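Long-range contacts in metallo-beta-lactamase domain-containing protein 1 (Thermotoga maritima, PDB 1ZTC), which is a putative dinuclear metallo-beta-lactamase-fold hydrolase, probably an endoribonuclease that cleaves RNA by hydrolysis: residues A[39-48]-A[64-74]; A[47-55]-A[86-94]. One frame throughout, in Å; residues are numbered along the deposited sequence.

Both contacts draw on strand 45-49, sharing Ile47 and Ile48, but they sit at different depths. Interaction 1 lies toward the periphery, its centre about 16 Å from that of the chain, and is only partly buried; it joins the hairpin of strands 37-42 and 45-49 to the end of helix 57-67 and the turn behind it, mostly through apolar packing round Tyr39 and one arginine-carbonyl grip. Interaction 2 is wholly buried, its centre about 9 Å from that of the chain, and depends on a set of hydrogen bonds, one of which holds a nickel ligand. The two meet where Phe93 packs against Phe64, Pro71 and Ile74, and each also touches the second subunit.

Interaction 1: residues A[39-48]-A[64-74]; sequences YLEHKDRRII and FSELGISPDDI
Arg46 reaches over the 3-10 turn of residues 71-73 and takes hold of its last carbonyl. Its chain, bent at chi3 (-63°), brings NE to 2.7 Å from Asp73 O, which lies near the guanidinium edge but 22° out of its plane; NH2 adds a weak bond to the same oxygen. The carboxylate of Asp73 takes no part in this grip: its plane stands nearly perpendicular to the guanidinium, and OD2 instead accepts from Ser70 N at 2.9 Å, fastening the turn from within. Ile74 follows directly, with CG2 against Arg46 O and CD1 turned toward the sheet, where it meets Ile48 CD1, in the conformer given, and the edge of the Tyr39 ring. Strand 45-49, helix 57-67 and strand 76-78 form a beta-alpha-beta unit of the metallo-beta-lactamase fold, and these residues pack the helix end and the connection after it against the sheet. A Schellman motif closes the helix at Gly68. Just before it, Leu67 lays CD1 over one face of Tyr39, 4.0 Å from the ring centroid, in a CH-pi contact. Tyr39 has CG opposite its own backbone N (chi1 175°), which carries the ring alongside Leu67, its OH end toward Ile69 CD1 at 3.7 Å. That hydroxyl donates to Glu41 OE2 at 2.7 Å, and a water donates to both Glu41 OE2 and Leu67 O, bridging strand and helix.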
loop_
_atom_site.group_PDB
_atom_site.type_symbol
_atom_site.label_atom_id
_atom_site.label_comp_id
_atom_site.label_asym_id
_atom_site.label_seq_id
_atom_site.Cartn_x
_atom_site.Cartn_y
_atom_site.Cartn_z
ATOM N N TYR A 39 -9.118 8.588 20.399
ATOM C CA TYR A 39 -9.489 8.047 21.682
ATOM C C TYR A 39 -9.581 9.193 22.691
ATOM O O TYR A 39 -8.708 10.068 22.723
ATOM C CB TYR A 39 -8.435 7.049 22.132
ATOM C CG TYR A 39 -8.638 6.479 23.531
ATOM C CD1 TYR A 39 -9.633 5.556 23.785
ATOM C CD2 TYR A 39 -7.813 6.851 24.585
ATOM C CE1 TYR A 39 -9.811 5.029 25.021
ATOM C CE2 TYR A 39 -7.990 6.311 25.848
ATOM C CZ TYR A 39 -8.985 5.386 26.052
ATOM O OH TYR A 39 -9.190 4.823 27.295
ATOM N N LEU A 40 -10.654 9.190 23.482
ATOM C CA LEU A 40 -10.884 10.207 24.498
ATOM C C LEU A 40 -11.249 9.565 25.815
ATOM O O LEU A 40 -12.030 8.613 25.848
ATOM C CB LEU A 40 -12.027 11.124 24.093
ATOM C CG LEU A 40 -11.883 11.856 22.768
ATOM C CD1 LEU A 40 -13.244 12.306 22.268
ATOM C CD2 LEU A 40 -10.960 13.063 22.941
ATOM N N GLU A 41 -10.686 10.091 26.897
ATOM C CA GLU A 41 -11.075 9.699 28.235
ATOM C C GLU A 41 -11.712 10.892 28.936
ATOM O O GLU A 41 -11.129 11.971 28.984
ATOM C CB GLU A 41 -9.859 9.212 29.047
ATOM C CG GLU A 41 -9.380 7.829 28.654
ATOM C CD GLU A 41 -8.232 7.291 29.521
ATOM O OE1 GLU A 41 -7.808 8.014 30.470
ATOM O OE2 GLU A 41 -7.767 6.140 29.238
ATOM N N HIS A 42 -12.909 10.681 29.468
ATOM C CA HIS A 42 -13.634 11.686 30.219
ATOM C C HIS A 42 -14.434 10.984 31.286
ATOM O O HIS A 42 -15.263 10.133 30.978
ATOM C CB HIS A 42 -14.581 12.453 29.308
ATOM C CG HIS A 42 -15.422 13.460 30.021
ATOM N ND1 HIS A 42 -14.896 14.613 30.567
ATOM C CD2 HIS A 42 -16.751 13.480 30.290
ATOM C CE1 HIS A 42 -15.871 15.309 31.123
ATOM N NE2 HIS A 42 -17.003 14.643 30.974
ATOM N N LYS A 43 -14.179 11.352 32.534
ATOM C CA LYS A 43 -14.751 10.679 33.688
ATOM C C LYS A 43 -14.561 9.159 33.547
ATOM O O LYS A 43 -13.437 8.679 33.468
ATOM C CB LYS A 43 -16.231 11.067 33.897
ATOM C CG LYS A 43 -16.475 12.530 34.195
ATOM C CD LYS A 43 -17.971 12.786 34.345
ATOM C CE LYS A 43 -18.270 14.184 34.854
ATOM N NZ LYS A 43 -19.738 14.496 34.846
ATOM N N ASP A 44 -15.661 8.426 33.493
ATOM C CA ASP A 44 -15.667 6.977 33.380
ATOM C C ASP A 44 -15.872 6.497 31.940
ATOM O O ASP A 44 -16.102 5.313 31.703
ATOM C CB ASP A 44 -16.824 6.439 34.244
ATOM C CG ASP A 44 -18.217 7.096 33.898
ATOM O OD1 ASP A 44 -18.281 8.293 33.493
ATOM O OD2 ASP A 44 -19.254 6.404 34.049
ATOM N N ARG A 45 -15.820 7.422 30.994
ATOM C CA ARG A 45 -16.055 7.095 29.603
ATOM C C ARG A 45 -14.740 6.903 28.860
ATOM O O ARG A 45 -13.774 7.644 29.039
ATOM C CB ARG A 45 -16.885 8.186 28.928
ATOM C CG ARG A 45 -18.127 8.614 29.687
ATOM C CD ARG A 45 -19.061 7.477 30.015
ATOM N NE ARG A 45 -19.953 7.158 28.909
ATOM C CZ ARG A 45 -20.843 6.165 28.925
ATOM N NH1 ARG A 45 -20.979 5.381 29.992
ATOM N NH2 ARG A 45 -21.607 5.951 27.863
ATOM N N ARG A 46 -14.722 5.882 28.016
ATOM C CA ARG A 46 -13.620 5.624 27.127
ATOM C C ARG A 46 -14.201 5.607 25.715
ATOM O O ARG A 46 -14.948 4.698 25.328
ATOM C CB ARG A 46 -12.934 4.326 27.527
ATOM C CG ARG A 46 -12.126 4.516 28.815
ATOM C CD ARG A 46 -11.639 3.218 29.408
ATOM N NE ARG A 46 -12.767 2.365 29.808
ATOM C CZ ARG A 46 -13.466 2.465 30.947
ATOM N NH1 ARG A 46 -13.183 3.406 31.856
ATOM N NH2 ARG A 46 -14.469 1.613 31.177
ATOM N N ILE A 47 -13.855 6.653 24.969
ATOM C CA ILE A 47 -14.574 7.048 23.775
ATOM C C ILE A 47 -13.683 6.915 22.556
ATOM O O ILE A 47 -12.530 7.373 22.546
ATOM C CB ILE A 47 -15.030 8.520 23.889
ATOM C CG1 ILE A 47 -15.826 8.738 25.187
ATOM C CG2 ILE A 47 -15.819 8.946 22.656
ATOM C CD1 ILE A 47 -15.860 10.176 25.658
ATOM N N ILE A 48 -14.223 6.295 21.515
ATOM C CA ILE A 48 -13.547 6.270 20.214
ATOM C C ILE A 48 -14.359 7.017 19.167
ATOM O O ILE A 48 -15.555 6.795 19.018
ATOM C CB ILE A 48 -13.265 4.818 19.749
ATOM C CG1 ILE A 48 -12.207 4.209 20.675
ATOM C CG2 ILE A 48 -12.785 4.804 18.275
ATOM C CD1 ILE A 48 -11.991 2.734 20.538
ATOM N N PHE A 64 -3.626 0.038 22.412
ATOM C CA PHE A 64 -4.438 -0.507 23.476
ATOM C C PHE A 64 -3.562 -1.101 24.580
ATOM O O PHE A 64 -3.822 -0.903 25.773
ATOM C CB PHE A 64 -5.418 -1.553 22.924
ATOM C CG PHE A 64 -6.749 -0.965 22.493
ATOM C CD1 PHE A 64 -6.832 -0.104 21.406
ATOM C CD2 PHE A 64 -7.925 -1.272 23.187
ATOM C CE1 PHE A 64 -8.076 0.447 21.000
ATOM C CE2 PHE A 64 -9.153 -0.718 22.802
ATOM C CZ PHE A 64 -9.214 0.145 21.690
ATOM N N SER A 65 -2.509 -1.811 24.179
ATOM C CA SER A 65 -1.544 -2.348 25.146
ATOM C C SER A 65 -0.875 -1.237 25.957
ATOM O O SER A 65 -0.807 -1.318 27.181
ATOM C CB SER A 65 -0.480 -3.180 24.446
ATOM O OG SER A 65 0.378 -3.766 25.397
ATOM N N GLU A 66 -0.417 -0.179 25.291
ATOM C CA GLU A 66 0.143 0.965 25.998
ATOM C C GLU A 66 -0.839 1.585 26.979
ATOM O O GLU A 66 -0.452 2.001 28.056
ATOM C CB GLU A 66 0.534 2.080 25.036
ATOM C CG GLU A 66 1.810 1.881 24.229
ATOM C CD GLU A 66 1.919 2.903 23.067
ATOM O OE1 GLU A 66 1.336 4.026 23.192
ATOM O OE2 GLU A 66 2.568 2.567 22.033
ATOM N N LEU A 67 -2.095 1.723 26.569
ATOM C CA LEU A 67 -3.124 2.325 27.416
ATOM C C LEU A 67 -3.595 1.414 28.558
ATOM O O LEU A 67 -4.246 1.875 29.497
ATOM C CB LEU A 67 -4.325 2.705 26.572
ATOM C CG LEU A 67 -4.134 3.916 25.676
ATOM C CD1 LEU A 67 -5.285 3.988 24.697
ATOM C CD2 LEU A 67 -4.050 5.174 26.504
ATOM N N GLY A 68 -3.282 0.130 28.464
ATOM C CA GLY A 68 -3.689 -0.835 29.461
ATOM C C GLY A 68 -5.172 -1.149 29.407
ATOM O O GLY A 68 -5.762 -1.523 30.419
ATOM N N ILE A 69 -5.776 -1.018 28.236
ATOM C CA ILE A 69 -7.199 -1.292 28.090
ATOM C C ILE A 69 -7.453 -2.359 27.048
ATOM O O ILE A 69 -6.580 -2.685 26.253
ATOM C CB ILE A 69 -7.987 -0.046 27.685
ATOM C CG1 ILE A 69 -7.469 0.505 26.350
ATOM C CG2 ILE A 69 -7.931 0.989 28.798
ATOM C CD1 ILE A 69 -8.354 1.558 25.768
ATOM N N SER A 70 -8.672 -2.883 27.096
ATOM C CA SER A 70 -9.167 -3.863 26.167
ATOM C C SER A 70 -10.293 -3.207 25.366
ATOM O O SER A 70 -10.835 -2.185 25.772
ATOM C CB SER A 70 -9.632 -5.086 26.985
ATOM O OG SER A 70 -10.806 -5.681 26.499
ATOM N N PRO A 71 -10.629 -3.777 24.208
ATOM C CA PRO A 71 -11.833 -3.353 23.490
ATOM C C PRO A 71 -13.100 -3.369 24.364
ATOM O O PRO A 71 -13.975 -2.556 24.169
ATOM C CB PRO A 71 -11.943 -4.402 22.366
ATOM C CG PRO A 71 -10.532 -4.860 22.134
ATOM C CD PRO A 71 -9.900 -4.855 23.499
ATOM N N ASP A 72 -13.181 -4.295 25.306
ATOM C CA ASP A 72 -14.328 -4.392 26.216
ATOM C C ASP A 72 -14.517 -3.181 27.110
ATOM O O ASP A 72 -15.579 -3.014 27.705
ATOM C CB ASP A 72 -14.213 -5.619 27.128
ATOM C CG ASP A 72 -14.163 -6.922 26.353
ATOM O OD1 ASP A 72 -14.666 -6.969 25.214
ATOM O OD2 ASP A 72 -13.601 -7.898 26.877
ATOM N N ASP A 73 -13.482 -2.349 27.219
ATOM C CA ASP A 73 -13.534 -1.158 28.075
ATOM C C ASP A 73 -14.046 0.059 27.339
ATOM O O ASP A 73 -14.283 1.092 27.946
ATOM C CB ASP A 73 -12.151 -0.842 28.650
ATOM C CG ASP A 73 -11.580 -1.988 29.511
ATOM O OD1 ASP A 73 -12.296 -2.551 30.379
ATOM O OD2 ASP A 73 -10.398 -2.308 29.315
ATOM N N ILE A 74 -14.216 -0.039 26.030
ATOM C CA ILE A 74 -14.724 1.088 25.268
ATOM C C ILE A 74 -16.231 1.201 25.498
ATOM O O ILE A 74 -16.958 0.260 25.241
ATOM C CB ILE A 74 -14.425 0.911 23.764
ATOM C CG1 ILE A 74 -12.899 0.810 23.537
ATOM C CG2 ILE A 74 -15.057 2.023 22.950
ATOM C CD1 ILE A 74 -12.064 1.931 24.157
HETATM O O HOH W 1 -4.978 4.598 29.930
#

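Interaction 2: residues A[47-55]-A[86-94]; sequences IIIDPGNLS and HIFNSVLFE. With NI (nickel (II) ion), chain E.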
loop_
_atom_site.group_PDB
_atom_site.type_symbol
_atom_site.label_atom_id
_atom_site.label_comp_id
_atom_site.label_asym_id
_atom_site.label_seq_id
_atom_site.Cartn_x
_atom_site.Cartn_y
_atom_site.Cartn_z
ATOM N N ILE A 47 -13.855 6.653 24.969
ATOM C CA ILE A 47 -14.574 7.048 23.775
ATOM C C ILE A 47 -13.683 6.915 22.556
ATOM O O ILE A 47 -12.530 7.373 22.546
ATOM C CB ILE A 47 -15.030 8.520 23.889
ATOM C CG1 ILE A 47 -15.826 8.738 25.187
ATOM C CG2 ILE A 47 -15.819 8.946 22.656
ATOM C CD1 ILE A 47 -15.860 10.176 25.658
ATOM N N ILE A 48 -14.223 6.295 21.515
ATOM C CA ILE A 48 -13.547 6.270 20.214
ATOM C C ILE A 48 -14.359 7.017 19.167
ATOM O O ILE A 48 -15.555 6.795 19.018
ATOM C CB ILE A 48 -13.265 4.818 19.749
ATOM C CG1 ILE A 48 -12.207 4.209 20.675
ATOM C CG2 ILE A 48 -12.785 4.804 18.275
ATOM C CD1 ILE A 48 -11.991 2.734 20.538
ATOM N N ILE A 49 -13.688 7.882 18.414
ATOM C CA ILE A 49 -14.294 8.491 17.234
ATOM C C ILE A 49 -13.612 7.916 16.008
ATOM O O ILE A 49 -12.394 8.077 15.852
ATOM C CB ILE A 49 -14.181 10.022 17.243
ATOM C CG1 ILE A 49 -14.844 10.592 18.509
ATOM C CG2 ILE A 49 -14.855 10.616 16.025
ATOM C CD1 ILE A 49 -14.770 12.131 18.615
ATOM N N ASP A 50 -14.410 7.249 15.161
ATOM C CA ASP A 50 -13.962 6.539 13.955
ATOM C C ASP A 50 -12.965 5.436 14.318
ATOM O O ASP A 50 -11.763 5.667 14.286
ATOM C CB ASP A 50 -13.394 7.502 12.906
ATOM C CG ASP A 50 -14.482 8.280 12.175
ATOM O OD1 ASP A 50 -15.676 8.039 12.472
ATOM O OD2 ASP A 50 -14.155 9.109 11.299
ATOM N N PRO A 51 -13.480 4.235 14.666
ATOM C CA PRO A 51 -12.630 3.116 15.094
ATOM C C PRO A 51 -11.681 2.556 14.035
ATOM O O PRO A 51 -10.730 1.836 14.373
ATOM C CB PRO A 51 -13.645 2.055 15.569
ATOM C CG PRO A 51 -14.888 2.369 14.802
ATOM C CD PRO A 51 -14.910 3.879 14.729
ATOM N N GLY A 52 -11.945 2.884 12.765
ATOM C CA GLY A 52 -11.038 2.591 11.717
ATOM C C GLY A 52 -11.245 1.269 11.000
ATOM O O GLY A 52 -12.294 0.627 11.077
ATOM N N ASN A 53 -10.204 0.870 10.292
ATOM C CA ASN A 53 -10.262 -0.248 9.391
ATOM C C ASN A 53 -9.340 -1.376 9.856
ATOM O O ASN A 53 -8.425 -1.172 10.635
ATOM C CB ASN A 53 -9.865 0.228 7.994
ATOM C CG ASN A 53 -10.225 -0.769 6.908
ATOM O OD1 ASN A 53 -11.251 -1.438 7.003
ATOM N ND2 ASN A 53 -9.301 -0.967 5.945
ATOM N N LEU A 54 -9.616 -2.568 9.350
ATOM C CA LEU A 54 -8.932 -3.774 9.696
ATOM C C LEU A 54 -7.414 -3.667 9.571
ATOM O O LEU A 54 -6.662 -4.243 10.364
ATOM C CB LEU A 54 -9.454 -4.888 8.777
ATOM C CG LEU A 54 -8.877 -6.286 8.988
ATOM C CD1 LEU A 54 -9.156 -6.755 10.397
ATOM C CD2 LEU A 54 -9.469 -7.264 7.960
ATOM N N SER A 55 -6.962 -2.931 8.566
ATOM C CA SER A 55 -5.559 -2.780 8.298
ATOM C C SER A 55 -4.741 -2.067 9.411
ATOM O O SER A 55 -3.512 -2.192 9.441
ATOM C CB SER A 55 -5.380 -2.093 6.936
ATOM O OG SER A 55 -5.933 -0.794 6.925
ATOM N N HIS A 86 -13.789 3.805 8.053
ATOM C CA HIS A 86 -14.013 4.493 9.333
ATOM C C HIS A 86 -14.693 3.625 10.420
ATOM O O HIS A 86 -14.484 3.830 11.624
ATOM C CB HIS A 86 -14.895 5.733 9.055
ATOM C CG HIS A 86 -14.193 6.794 8.279
ATOM N ND1 HIS A 86 -13.828 7.998 8.841
ATOM C CD2 HIS A 86 -13.741 6.818 7.000
ATOM C CE1 HIS A 86 -13.197 8.726 7.935
ATOM N NE2 HIS A 86 -13.111 8.025 6.822
ATOM N N ILE A 87 -15.542 2.695 10.003
ATOM C CA ILE A 87 -16.412 1.990 10.924
ATOM C C ILE A 87 -16.085 0.515 11.170
ATOM O O ILE A 87 -16.638 -0.086 12.096
ATOM C CB ILE A 87 -17.883 2.061 10.466
ATOM C CG1 ILE A 87 -18.089 1.260 9.154
ATOM C CG2 ILE A 87 -18.319 3.502 10.319
ATOM C CD1 ILE A 87 -19.482 1.181 8.687
ATOM N N PHE A 88 -15.282 -0.096 10.318
ATOM C CA PHE A 88 -15.137 -1.557 10.362
ATOM C C PHE A 88 -14.805 -2.087 11.766
ATOM O O PHE A 88 -15.412 -3.075 12.246
ATOM C CB PHE A 88 -14.043 -2.050 9.416
ATOM C CG PHE A 88 -13.844 -3.523 9.503
ATOM C CD1 PHE A 88 -14.633 -4.373 8.766
ATOM C CD2 PHE A 88 -12.924 -4.065 10.395
ATOM C CE1 PHE A 88 -14.527 -5.753 8.901
ATOM C CE2 PHE A 88 -12.807 -5.448 10.533
ATOM C CZ PHE A 88 -13.600 -6.281 9.769
ATOM N N ASN A 89 -13.854 -1.431 12.416
ATOM C CA ASN A 89 -13.351 -1.884 13.726
ATOM C C ASN A 89 -14.382 -1.767 14.840
ATOM O O ASN A 89 -14.147 -2.246 15.949
ATOM C CB ASN A 89 -12.036 -1.156 14.125
ATOM C CG ASN A 89 -10.866 -1.535 13.260
ATOM O OD1 ASN A 89 -10.868 -2.588 12.652
ATOM N ND2 ASN A 89 -9.820 -0.692 13.240
ATOM N N SER A 90 -15.526 -1.143 14.545
ATOM C CA SER A 90 -16.672 -1.101 15.483
ATOM C C SER A 90 -17.081 -2.504 15.950
ATOM O O SER A 90 -17.597 -2.668 17.045
ATOM C CB SER A 90 -17.848 -0.399 14.817
ATOM O OG SER A 90 -18.373 -1.133 13.705
ATOM N N VAL A 91 -16.839 -3.523 15.122
ATOM C CA VAL A 91 -17.132 -4.899 15.476
ATOM C C VAL A 91 -16.368 -5.390 16.716
ATOM O O VAL A 91 -16.764 -6.373 17.351
ATOM C CB VAL A 91 -16.904 -5.878 14.274
ATOM C CG1 VAL A 91 -17.722 -5.455 13.078
ATOM C CG2 VAL A 91 -15.388 -5.982 13.879
ATOM N N LEU A 92 -15.297 -4.697 17.085
ATOM C CA LEU A 92 -14.510 -5.066 18.271
ATOM C C LEU A 92 -15.126 -4.636 19.601
ATOM O O LEU A 92 -14.780 -5.193 20.630
ATOM C CB LEU A 92 -13.109 -4.472 18.183
ATOM C CG LEU A 92 -12.250 -4.982 17.024
ATOM C CD1 LEU A 92 -11.033 -4.109 16.835
ATOM C CD2 LEU A 92 -11.875 -6.432 17.249
ATOM N N PHE A 93 -16.017 -3.652 19.581
ATOM C CA PHE A 93 -16.469 -3.013 20.819
ATOM C C PHE A 93 -17.899 -3.454 21.167
ATOM O O PHE A 93 -18.876 -2.820 20.799
ATOM C CB PHE A 93 -16.314 -1.504 20.710
ATOM C CG PHE A 93 -14.960 -1.091 20.214
ATOM C CD1 PHE A 93 -13.833 -1.354 20.969
ATOM C CD2 PHE A 93 -14.804 -0.523 18.969
ATOM C CE1 PHE A 93 -12.568 -1.040 20.487
ATOM C CE2 PHE A 93 -13.554 -0.196 18.489
ATOM C CZ PHE A 93 -12.431 -0.446 19.261
ATOM N N GLU A 94 -17.985 -4.539 21.919
ATOM C CA GLU A 94 -19.258 -5.191 22.219
ATOM C C GLU A 94 -20.053 -4.470 23.295
ATOM O O GLU A 94 -21.249 -4.734 23.463
ATOM C CB GLU A 94 -19.050 -6.622 22.770
ATOM C CG GLU A 94 -17.884 -7.467 22.204
ATOM C CD GLU A 94 -18.271 -8.391 21.065
ATOM O OE1 GLU A 94 -19.471 -8.724 20.920
ATOM O OE2 GLU A 94 -17.350 -8.798 20.318
HETATM NI NI NI E . -12.525 8.283 4.669
HETATM O O HOH W 2 -12.244 7.605 2.188
HETATM O O HOH W 3 -14.454 6.997 3.755
#
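His86 links the loop after strand 45-49 to a nickel ion. Its CB lies 4.0 Å from Asp50 CG, the two side chains running side by side in the same direction. CG comes 3.8 Å from Asp50 OD2, and ND1 donates to that oxygen at 2.7 Å, nearly straight (166°) and in the imidazole plane, although the carboxylate is turned almost perpendicular and is met from above its own plane. CE1 passes 3.5 Å from Asp50 OD2, CD2 lies by the nickel on the other side of the ring, and at the tip NE2 binds the metal at 2.2 Å. Held at ND1 by Asp50, which also bonds Thr80, and at NE2 by nickel, the ring is fixed in rotation; Asp85, Asp174 and His211 belong to the same site, and two waters also bind the metal, at longer distances than NE2.

Behind the ring, His86 O accepts from Gly52 N, and Gly52 O accepts from Asn89 N. Asn89 ND2 donates to Pro51 O at 2.9 Å and weakly to Asn53 O, so one amide nitrogen reaches two carbonyls of the loop 51-53. Farther from the metal, Pro51 CB meets the edge of Phe93, and Ile48 CD1, in the conformer given, comes obliquely to that ring. Asn89 packs on Leu60 of helix 57-67, and the Phe93 ring sits where strands 45-49 and 76-78 meet that helix, touching Val77 and Phe64.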